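Local coordinates for protein beta-glucoside kinase (Listeria monocytogenes, PDB 4HTL) that catalyses the ATP-dependent phosphorylation of cellobiose to cellobiose-6'-phosphate and may also regulate transcription of the cellobiose transport operon, at residues T14-G19 / L44-V49; E114-K119 / G284-F289; L127-T130 / G134-G137. One frame throughout, in Å; residues are numbered along the deposited sequence.

In the fold
The protein is a two-lobed ROK kinase of the actin-like ATPase clan, and each lobe is built on a mixed five-stranded sheet of order 3-2-1-4-5. Contact 1 lies in the first lobe, buried between the face of its sheet and a helix, and is mostly apolar. Contact 3 is the beta hairpin of the second sheet, its centre about 6 Å from the centre of the chain, and backbone bonds hold it together. Contact 2, partly buried, packs helix 106-117 on helix 280-293 through aromatic side chains. No element is shared among the three, but helix 106-117 leads in the chain to strand 126-131, and contacts 2 and 3 approach to about 4 Å between nearest atoms without touching.

Contact 1 (T14-G19 / L44-V49); sequences TALKMG and LAEMKV
Leu16 and Glu46 meet where helix 40-52 lies on the face of the first lobe's mixed sheet, the actin-like ATPase core of this ROK kinase. Leu16 turns CG anti to its own nitrogen (chi1 173°), and the CD2 methyl then comes up against the CB of Glu46 at 3.5 Å, the two side chains running past each other in opposite senses. Two residues on along the strand, selenomethionine Met18 crosses Glu46 at roughly a right angle. Glu46 gives the strand its CB and, by the bend at chi2 (-77°), one carboxylate oxygen, OE1; the other, OE2, is held by Gln42 NE2, one turn earlier. Met47, another selenomethionine, turns to the neighbouring strand 6-11 and touches Phe9 and Ile11. That strand also takes Leu16 on Ile11 and Met18 on Phe9, and strand 27-34 flanks the other side with Ala33 against both Met18 and Glu46. The hairpin of strands 6-11 and 15-21 carries the probable ATP-binding run from Ala8 to Thr14, and helix 40-52 packs on the same sheet. Toward the end of the Met18 chain, SE lies 4.0 Å from the backbone O of Glu46, and the terminal CE lies 4.0 Å from Glu46 OE1.

Contact 2 (E114-K119 / G284-F289); sequences EKWLGK and GAVYHF
Lys115 NZ is gripped by two backbone carbonyls, those of Gln121 and Leu123, with a weak third bond to Gly120 O. This draws the end of the chain away from Tyr287, and its inner methylene CG is what comes near, 4.3 Å from Tyr287 OH. The weight of the contact rests on the next residue, Trp116. Its indole is overlaid on one face by Tyr287 CD1, 3.3 Å from Trp116 CG and offset toward the rim; the opposite face is covered by Leu117 CG. The phenol ring does not lie flat on the indole. Its plane is tilted by 44° to the five-membered ring, with the centroids 4.9 Å apart, and the two side chains run alongside each other in opposite directions. Both leave their helices with CG anti to the backbone nitrogen (chi1 -175° for Trp116, -174° for Tyr287), which carries each ring across toward the other helix. At the far end of the indole, Trp116 CH2 meets Val286 CG1 at 3.9 Å. Val286 also touches Ala8, part of the probable ATP site, and helix 280-293 packs through Ala285, Val286 and Phe289 on strand 59-64 of the first lobe. Past the end of helix 106-117 the chain is tied back by Lys119 N, which donates to the anti lone pair of Glu114 OE1 at 2.8 Å; Thr275 OG1 bonds to that same oxygen. Polar atoms therefore fasten helix 106-117 to its own following turn and to nearby loops, while the contact between residues 114-119 and 284-289 probably rests mainly on shape and dispersion.

Contact 3 (L127-T130 / G134-G137); sequences LCLT and GIGG
Leu129 sets its CG anti to the backbone nitrogen (chi1 169°), and Ile135 does the same with its CG2 branch; together these torsions bring Leu129 CD1 to within 3.7 Å of Ile135 CG2, the side chains crossing at a slant. Leu129 CD1 also comes within 3.8 Å of Gly136 O. Phe156 touches both residues, and Leu229 of helix 212-236 packs on Leu129. Backbone bonds do the rest. Thr130 and Gly136 form an antiparallel hydrogen-bonded pair: Gly136 N donates to Thr130 O at 2.8 Å, and Thr130 N returns a bond to Gly136 O at 2.9 Å. This is the beta hairpin of strands 126-131 and 135-141, whose short segments run at 166° to each other, at the heart of the second lobe's mixed sheet; on its other side strand 126-131 bonds to strand 240-244 through Leu127 and Leu129. Leu129 and Gly137 make the neighbouring non-hydrogen-bonded pair, beside which Gly137 CA makes a CA-H...O contact with Cys128 O at 3.2 Å; on the turn side of the Thr130-Gly136 pair, Ile135 CA does the same to Thr130 O at 3.2 Å. Thr130 O therefore receives both an N-H and a CA-H from the facing strand. With no side chain at Gly136, the CB of Thr130 faces bare backbone there, 4.0 Å from Gly136 O. Toward the turn, Ile135 N is taken up by Asn175 OD1.

Contact 1 (T14-G19 / L44-V49)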
ATOM      1  N   THR A  14      21.454  16.346   4.618  1.00 49.26           N
ATOM      2  CA  THR A  14      22.489  17.316   4.973  1.00 50.93           C
ATOM      3  C   THR A  14      23.929  16.865   4.747  1.00 49.77           C
ATOM      4  O   THR A  14      24.854  17.679   4.875  1.00 51.93           O
ATOM      5  CB  THR A  14      22.356  17.742   6.445  1.00 58.82           C
ATOM      6  OG1 THR A  14      22.550  16.598   7.290  1.00 55.05           O
ATOM      7  CG2 THR A  14      20.976  18.368   6.705  1.00 58.46           C
ATOM      8  N   ALA A  15      24.130  15.587   4.440  1.00 42.11           N
ATOM      9  CA  ALA A  15      25.461  15.069   4.176  1.00 33.02           C
ATOM     10  C   ALA A  15      25.435  14.157   2.956  1.00 36.71           C
ATOM     11  O   ALA A  15      24.411  13.543   2.631  1.00 34.51           O
ATOM     12  CB  ALA A  15      25.997  14.302   5.376  1.00 44.27           C
ATOM     13  N   LEU A  16      26.565  14.085   2.284  1.00 28.78           N
ATOM     14  CA  LEU A  16      26.797  13.137   1.224  1.00 24.69           C
ATOM     15  C   LEU A  16      27.756  12.125   1.799  1.00 26.83           C
ATOM     16  O   LEU A  16      28.862  12.501   2.221  1.00 27.31           O
ATOM     17  CB  LEU A  16      27.441  13.797   0.001  1.00 23.26           C
ATOM     18  CG  LEU A  16      27.892  12.873  -1.148  1.00 24.03           C
ATOM     19  CD1 LEU A  16      26.710  12.148  -1.832  1.00 23.06           C
ATOM     20  CD2 LEU A  16      28.706  13.624  -2.176  1.00 27.04           C
ATOM     21  N   LYS A  17      27.313  10.868   1.907  1.00 26.21           N
ATOM     22  CA  LYS A  17      28.191   9.804   2.338  1.00 23.72           C
ATOM     23  C   LYS A  17      28.780   9.086   1.124  1.00 22.17           C
ATOM     24  O   LYS A  17      28.105   8.910   0.109  1.00 25.21           O
ATOM     25  CB  LYS A  17      27.420   8.826   3.208  1.00 28.04           C
ATOM     26  CG  LYS A  17      26.922   9.421   4.532  1.00 32.59           C
ATOM     27  CD  LYS A  17      26.028   8.408   5.242  1.00 39.04           C
ATOM     28  CE  LYS A  17      25.599   8.870   6.632  1.00 53.88           C
ATOM     29  NZ  LYS A  17      24.390   8.146   7.108  1.00 56.41           N
HETATM   30  N   MSE A  18      30.033   8.656   1.244  1.00 26.76           N
HETATM   31  CA  MSE A  18      30.753   8.064   0.138  1.00 29.41           C
HETATM   32  C   MSE A  18      31.586   6.914   0.697  1.00 26.18           C
HETATM   33  O   MSE A  18      32.079   6.988   1.841  1.00 33.15           O
HETATM   34  CB  MSE A  18      31.660   9.113  -0.537  1.00 30.14           C
HETATM   35  CG  MSE A  18      31.031  10.472  -0.716  1.00 30.78           C
HETATM   36 SE   MSE A  18      32.278  11.835  -1.386  0.65 35.04          SE
HETATM   37  CE  MSE A  18      31.879  13.106  -0.066  1.00 32.91           C
ATOM     38  N   GLY A  19      31.762   5.861  -0.095  1.00 23.97           N
ATOM     39  CA  GLY A  19      32.597   4.754   0.327  1.00 24.25           C
ATOM     40  C   GLY A  19      33.110   3.956  -0.834  1.00 24.59           C
ATOM     41  O   GLY A  19      32.615   4.076  -1.967  1.00 29.24           O
ATOM     42  N   LEU A  44      27.676  16.864  -7.280  1.00 32.52           N
ATOM     43  CA  LEU A  44      28.410  16.347  -8.419  1.00 28.30           C
ATOM     44  C   LEU A  44      29.902  16.624  -8.262  1.00 30.22           C
ATOM     45  O   LEU A  44      30.760  15.793  -8.648  1.00 30.40           O
ATOM     46  CB  LEU A  44      27.874  16.928  -9.709  1.00 29.52           C
ATOM     47  CG  LEU A  44      26.428  16.542 -10.057  1.00 30.98           C
ATOM     48  CD1 LEU A  44      25.972  17.381 -11.230  1.00 33.25           C
ATOM     49  CD2 LEU A  44      26.346  15.055 -10.367  1.00 32.99           C
ATOM     50  N   ALA A  45      30.214  17.771  -7.679  1.00 33.26           N
ATOM     51  CA  ALA A  45      31.622  18.172  -7.466  1.00 32.18           C
ATOM     52  C   ALA A  45      32.297  17.227  -6.454  1.00 36.65           C
ATOM     53  O   ALA A  45      33.383  16.682  -6.711  1.00 34.44           O
ATOM     54  CB  ALA A  45      31.666  19.595  -6.987  1.00 33.67           C
ATOM     55  N   GLU A  46      31.612  16.985  -5.337  1.00 35.12           N
ATOM     56  CA  GLU A  46      32.098  16.034  -4.330  1.00 31.02           C
ATOM     57  C   GLU A  46      32.287  14.639  -4.925  1.00 32.24           C
ATOM     58  O   GLU A  46      33.279  13.950  -4.629  1.00 33.32           O
ATOM     59  CB  GLU A  46      31.161  15.968  -3.140  1.00 33.07           C
ATOM     60  CG  GLU A  46      30.949  17.235  -2.342  1.00 33.33           C
ATOM     61  CD  GLU A  46      32.082  17.597  -1.410  1.00 38.08           C
ATOM     62  OE1 GLU A  46      33.002  16.751  -1.182  1.00 40.11           O
ATOM     63  OE2 GLU A  46      31.997  18.737  -0.879  1.00 37.84           O
HETATM   64  N   MSE A  47      31.367  14.210  -5.784  1.00 30.79           N
HETATM   65  CA  MSE A  47      31.535  12.922  -6.456  1.00 30.10           C
HETATM   66  C   MSE A  47      32.798  12.854  -7.305  1.00 33.23           C
HETATM   67  O   MSE A  47      33.569  11.871  -7.228  1.00 34.41           O
HETATM   68  CB  MSE A  47      30.319  12.607  -7.333  1.00 31.41           C
HETATM   69  CG  MSE A  47      29.116  12.264  -6.531  1.00 31.32           C
HETATM   70 SE   MSE A  47      27.533  12.061  -7.607  0.65 35.24          SE
HETATM   71  CE  MSE A  47      26.440  11.206  -6.311  1.00 38.54           C
ATOM     72  N   LYS A  48      32.997  13.882  -8.134  1.00 38.23           N
ATOM     73  CA  LYS A  48      34.168  13.951  -8.999  1.00 37.87           C
ATOM     74  C   LYS A  48      35.457  13.875  -8.194  1.00 33.75           C
ATOM     75  O   LYS A  48      36.405  13.153  -8.565  1.00 38.93           O
ATOM     76  CB  LYS A  48      34.157  15.244  -9.841  1.00 37.75           C
ATOM     77  CG  LYS A  48      33.431  15.088 -11.139  1.00 45.80           C
ATOM     78  CD  LYS A  48      33.546  16.343 -11.993  1.00 50.01           C
ATOM     79  CE  LYS A  48      34.808  16.338 -12.829  1.00 48.21           C
ATOM     80  NZ  LYS A  48      34.782  15.270 -13.874  1.00 54.84           N
ATOM     81  N   VAL A  49      35.487  14.604  -7.084  1.00 34.24           N
ATOM     82  CA  VAL A  49      36.689  14.652  -6.219  1.00 35.84           C
ATOM     83  C   VAL A  49      36.934  13.270  -5.590  1.00 40.77           C
ATOM     84  O   VAL A  49      38.062  12.763  -5.626  1.00 41.82           O
ATOM     85  CB  VAL A  49      36.570  15.772  -5.145  1.00 37.41           C
ATOM     86  CG1 VAL A  49      37.644  15.637  -4.054  1.00 42.48           C
ATOM     87  CG2 VAL A  49      36.629  17.152  -5.805  1.00 39.66           C
TER

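Contact 2 (E114-K119 / G284-F289)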
ATOM      1  N   GLU A 114      18.554  -3.758   4.294  1.00 15.49           N
ATOM      2  CA  GLU A 114      17.837  -4.634   5.223  1.00 16.19           C
ATOM      3  C   GLU A 114      17.653  -6.071   4.673  1.00 16.03           C
ATOM      4  O   GLU A 114      17.832  -7.068   5.410  1.00 17.30           O
ATOM      5  CB  GLU A 114      16.479  -3.999   5.633  1.00 16.26           C
ATOM      6  CG  GLU A 114      16.007  -4.418   7.028  1.00 15.06           C
ATOM      7  CD  GLU A 114      16.910  -3.929   8.122  1.00 17.02           C
ATOM      8  OE1 GLU A 114      17.532  -4.757   8.819  1.00 16.43           O
ATOM      9  OE2 GLU A 114      16.991  -2.709   8.242  1.00 19.55           O
ATOM     10  N   LYS A 115      17.297  -6.153   3.388  1.00 16.67           N
ATOM     11  CA  LYS A 115      17.120  -7.425   2.665  1.00 17.52           C
ATOM     12  C   LYS A 115      18.469  -8.181   2.544  1.00 17.26           C
ATOM     13  O   LYS A 115      18.543  -9.406   2.704  1.00 18.57           O
ATOM     14  CB  LYS A 115      16.522  -7.195   1.272  1.00 17.38           C
ATOM     15  CG  LYS A 115      16.470  -8.440   0.400  1.00 21.91           C
ATOM     16  CD  LYS A 115      15.549  -9.495   1.045  1.00 26.33           C
ATOM     17  CE  LYS A 115      15.248 -10.751   0.223  1.00 33.13           C
ATOM     18  NZ  LYS A 115      14.405 -11.719   1.032  1.00 26.75           N
ATOM     19  N   TRP A 116      19.528  -7.448   2.228  1.00 16.28           N
ATOM     20  CA  TRP A 116      20.846  -8.065   1.938  1.00 15.65           C
ATOM     21  C   TRP A 116      21.551  -8.536   3.170  1.00 16.82           C
ATOM     22  O   TRP A 116      21.942  -9.705   3.295  1.00 18.32           O
ATOM     23  CB  TRP A 116      21.696  -7.023   1.206  1.00 17.69           C
ATOM     24  CG  TRP A 116      23.033  -7.511   0.716  1.00 20.20           C
ATOM     25  CD1 TRP A 116      23.465  -8.829   0.545  1.00 20.35           C
ATOM     26  CD2 TRP A 116      24.165  -6.689   0.336  1.00 20.80           C
ATOM     27  NE1 TRP A 116      24.774  -8.867   0.103  1.00 22.18           N
ATOM     28  CE2 TRP A 116      25.244  -7.619  -0.048  1.00 19.83           C
ATOM     29  CE3 TRP A 116      24.403  -5.330   0.302  1.00 20.79           C
ATOM     30  CZ2 TRP A 116      26.470  -7.164  -0.454  1.00 22.43           C
ATOM     31  CZ3 TRP A 116      25.646  -4.883  -0.111  1.00 24.69           C
ATOM     32  CH2 TRP A 116      26.651  -5.773  -0.516  1.00 25.14           C
ATOM     33  N   LEU A 117      21.686  -7.623   4.131  1.00 16.67           N
ATOM     34  CA  LEU A 117      22.563  -7.791   5.281  1.00 16.92           C
ATOM     35  C   LEU A 117      21.875  -7.661   6.629  1.00 17.51           C
ATOM     36  O   LEU A 117      22.494  -7.912   7.668  1.00 17.29           O
ATOM     37  CB  LEU A 117      23.685  -6.741   5.214  1.00 18.54           C
ATOM     38  CG  LEU A 117      24.570  -6.845   3.967  1.00 22.18           C
ATOM     39  CD1 LEU A 117      25.548  -5.643   3.932  1.00 27.73           C
ATOM     40  CD2 LEU A 117      25.318  -8.194   3.842  1.00 23.49           C
ATOM     41  N   GLY A 118      20.601  -7.289   6.631  1.00 18.47           N
ATOM     42  CA  GLY A 118      19.936  -7.003   7.845  1.00 16.90           C
ATOM     43  C   GLY A 118      18.886  -8.045   8.210  1.00 17.26           C
ATOM     44  O   GLY A 118      19.111  -9.213   8.066  1.00 17.43           O
ATOM     45  N   LYS A 119      17.741  -7.567   8.692  1.00 15.46           N
ATOM     46  CA  LYS A 119      16.676  -8.411   9.305  1.00 14.72           C
ATOM     47  C   LYS A 119      15.678  -8.931   8.298  1.00 15.95           C
ATOM     48  O   LYS A 119      14.782  -9.694   8.652  1.00 18.00           O
ATOM     49  CB  LYS A 119      15.936  -7.603  10.384  1.00 16.25           C
ATOM     50  CG  LYS A 119      16.782  -7.181  11.559  1.00 16.46           C
ATOM     51  CD  LYS A 119      15.984  -6.310  12.502  1.00 14.34           C
ATOM     52  CE  LYS A 119      16.654  -6.060  13.818  1.00 15.48           C
ATOM     53  NZ  LYS A 119      15.743  -5.230  14.669  1.00 15.56           N
ATOM     54  N   GLY A 284      22.813  -0.541   0.315  1.00 19.80           N
ATOM     55  CA  GLY A 284      21.718  -0.858  -0.612  1.00 18.59           C
ATOM     56  C   GLY A 284      21.989  -0.446  -2.035  1.00 20.09           C
ATOM     57  O   GLY A 284      21.583  -1.135  -2.994  1.00 19.95           O
ATOM     58  N   ALA A 285      22.694   0.676  -2.194  1.00 20.55           N
ATOM     59  CA  ALA A 285      23.087   1.138  -3.531  1.00 18.99           C
ATOM     60  C   ALA A 285      23.949   0.045  -4.157  1.00 22.15           C
ATOM     61  O   ALA A 285      23.778  -0.306  -5.324  1.00 20.46           O
ATOM     62  CB  ALA A 285      23.842   2.464  -3.449  1.00 20.19           C
ATOM     63  N   VAL A 286      24.884  -0.484  -3.373  1.00 21.90           N
ATOM     64  CA  VAL A 286      25.728  -1.576  -3.820  1.00 21.93           C
ATOM     65  C   VAL A 286      24.950  -2.824  -4.196  1.00 22.53           C
ATOM     66  O   VAL A 286      25.191  -3.416  -5.257  1.00 25.11           O
ATOM     67  CB  VAL A 286      26.908  -1.839  -2.853  1.00 22.15           C
ATOM     68  CG1 VAL A 286      27.676  -3.146  -3.208  1.00 23.43           C
ATOM     69  CG2 VAL A 286      27.820  -0.608  -2.872  1.00 23.59           C
ATOM     70  N   TYR A 287      24.030  -3.236  -3.346  1.00 21.54           N
ATOM     71  CA  TYR A 287      23.170  -4.346  -3.685  1.00 21.78           C
ATOM     72  C   TYR A 287      22.481  -4.163  -5.026  1.00 22.29           C
ATOM     73  O   TYR A 287      22.503  -5.082  -5.871  1.00 24.86           O
ATOM     74  CB  TYR A 287      22.166  -4.597  -2.581  1.00 22.23           C
ATOM     75  CG  TYR A 287      21.307  -5.807  -2.762  1.00 21.62           C
ATOM     76  CD1 TYR A 287      21.711  -7.049  -2.278  1.00 21.74           C
ATOM     77  CD2 TYR A 287      20.057  -5.700  -3.321  1.00 27.10           C
ATOM     78  CE1 TYR A 287      20.907  -8.155  -2.392  1.00 27.91           C
ATOM     79  CE2 TYR A 287      19.238  -6.810  -3.428  1.00 28.96           C
ATOM     80  CZ  TYR A 287      19.686  -8.035  -2.964  1.00 26.06           C
ATOM     81  OH  TYR A 287      18.893  -9.157  -3.042  1.00 33.16           O
ATOM     82  N   HIS A 288      21.877  -2.998  -5.239  1.00 22.98           N
ATOM     83  CA  HIS A 288      21.255  -2.711  -6.537  1.00 24.38           C
ATOM     84  C   HIS A 288      22.238  -2.821  -7.674  1.00 25.59           C
ATOM     85  O   HIS A 288      21.947  -3.451  -8.681  1.00 25.54           O
ATOM     86  CB  HIS A 288      20.586  -1.331  -6.504  1.00 21.00           C
ATOM     87  CG  HIS A 288      20.049  -0.891  -7.817  1.00 22.27           C
ATOM     88  ND1 HIS A 288      19.087  -1.564  -8.466  1.00 24.50           N
ATOM     89  CD2 HIS A 288      20.410   0.174  -8.642  1.00 20.72           C
ATOM     90  CE1 HIS A 288      18.823  -0.948  -9.638  1.00 27.34           C
ATOM     91  NE2 HIS A 288      19.643   0.105  -9.753  1.00 24.82           N
ATOM     92  N   PHE A 289      23.428  -2.231  -7.519  1.00 24.14           N
ATOM     93  CA  PHE A 289      24.479  -2.302  -8.539  1.00 24.79           C
ATOM     94  C   PHE A 289      24.823  -3.750  -8.859  1.00 27.99           C
ATOM     95  O   PHE A 289      24.918  -4.124 -10.028  1.00 29.76           O
ATOM     96  CB  PHE A 289      25.749  -1.576  -8.044  1.00 27.41           C
ATOM     97  CG  PHE A 289      26.923  -1.704  -8.978  1.00 31.10           C
ATOM     98  CD1 PHE A 289      27.206  -0.726  -9.898  1.00 33.30           C
ATOM     99  CD2 PHE A 289      27.750  -2.813  -8.912  1.00 37.49           C
ATOM    100  CE1 PHE A 289      28.285  -0.855 -10.750  1.00 35.42           C
ATOM    101  CE2 PHE A 289      28.820  -2.956  -9.757  1.00 38.35           C
ATOM    102  CZ  PHE A 289      29.086  -1.972 -10.686  1.00 37.05           C
TER

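Contact 3 (L127-T130 / G134-G137)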
ATOM      1  N   LEU A 127       7.984  -4.035   5.093  1.00 15.26           N
ATOM      2  CA  LEU A 127       8.095  -2.632   4.832  1.00 14.39           C
ATOM      3  C   LEU A 127       9.197  -2.012   5.703  1.00 13.97           C
ATOM      4  O   LEU A 127       9.500  -2.484   6.784  1.00 15.48           O
ATOM      5  CB  LEU A 127       6.796  -1.906   5.120  1.00 13.07           C
ATOM      6  CG  LEU A 127       5.495  -2.502   4.557  1.00 11.36           C
ATOM      7  CD1 LEU A 127       4.262  -1.735   5.056  1.00 15.13           C
ATOM      8  CD2 LEU A 127       5.573  -2.471   3.006  1.00 16.04           C
ATOM      9  N   CYS A 128       9.740  -0.922   5.196  1.00 13.85           N
ATOM     10  CA  CYS A 128      10.597  -0.032   5.978  1.00 15.01           C
ATOM     11  C   CYS A 128       9.942   1.362   6.101  1.00 17.48           C
ATOM     12  O   CYS A 128       9.587   2.020   5.105  1.00 19.60           O
ATOM     13  CB  CYS A 128      11.909   0.100   5.343  1.00 16.08           C
ATOM     14  SG  CYS A 128      12.894  -1.418   5.344  1.00 20.18           S
ATOM     15  N   LEU A 129       9.856   1.819   7.326  1.00 15.79           N
ATOM     16  CA  LEU A 129       9.260   3.124   7.652  1.00 17.57           C
ATOM     17  C   LEU A 129      10.366   3.929   8.366  1.00 16.63           C
ATOM     18  O   LEU A 129      10.929   3.482   9.358  1.00 17.01           O
ATOM     19  CB  LEU A 129       8.061   2.915   8.538  1.00 17.81           C
ATOM     20  CG  LEU A 129       7.447   4.165   9.206  1.00 17.09           C
ATOM     21  CD1 LEU A 129       6.897   5.153   8.169  1.00 19.23           C
ATOM     22  CD2 LEU A 129       6.404   3.756  10.248  1.00 21.68           C
ATOM     23  N   THR A 130      10.674   5.108   7.832  1.00 16.09           N
ATOM     24  CA  THR A 130      11.734   5.990   8.377  1.00 16.47           C
ATOM     25  C   THR A 130      11.080   7.252   8.880  1.00 16.83           C
ATOM     26  O   THR A 130      10.409   7.914   8.118  1.00 19.72           O
ATOM     27  CB  THR A 130      12.779   6.264   7.303  1.00 17.52           C
ATOM     28  OG1 THR A 130      13.288   4.982   6.809  1.00 20.94           O
ATOM     29  CG2 THR A 130      13.978   7.025   7.906  1.00 21.03           C
ATOM     30  N   GLY A 134      11.338  14.109   8.061  1.00 28.80           N
ATOM     31  CA  GLY A 134      10.182  13.696   7.283  1.00 29.01           C
ATOM     32  C   GLY A 134       9.963  12.196   7.454  1.00 26.99           C
ATOM     33  O   GLY A 134      10.497  11.563   8.361  1.00 25.96           O
ATOM     34  N   ILE A 135       9.124  11.638   6.600  1.00 27.01           N
ATOM     35  CA  ILE A 135       8.816  10.234   6.612  1.00 23.02           C
ATOM     36  C   ILE A 135       9.249   9.628   5.290  1.00 26.82           C
ATOM     37  O   ILE A 135       8.993  10.192   4.219  1.00 29.70           O
ATOM     38  CB  ILE A 135       7.325  10.003   6.747  1.00 25.14           C
ATOM     39  CG1 ILE A 135       6.775  10.703   8.004  1.00 26.59           C
ATOM     40  CG2 ILE A 135       6.950   8.540   6.708  1.00 25.47           C
ATOM     41  CD1 ILE A 135       7.092  10.045   9.277  1.00 28.63           C
ATOM     42  N   GLY A 136       9.913   8.493   5.390  1.00 23.28           N
ATOM     43  CA  GLY A 136      10.290   7.673   4.236  1.00 24.29           C
ATOM     44  C   GLY A 136       9.657   6.309   4.311  1.00 20.27           C
ATOM     45  O   GLY A 136       9.343   5.830   5.374  1.00 17.54           O
ATOM     46  N   GLY A 137       9.527   5.688   3.141  1.00 19.36           N
ATOM     47  CA  GLY A 137       8.978   4.384   2.989  1.00 18.49           C
ATOM     48  C   GLY A 137       9.691   3.600   1.929  1.00 14.94           C
ATOM     49  O   GLY A 137      10.092   4.143   0.895  1.00 17.98           O
TER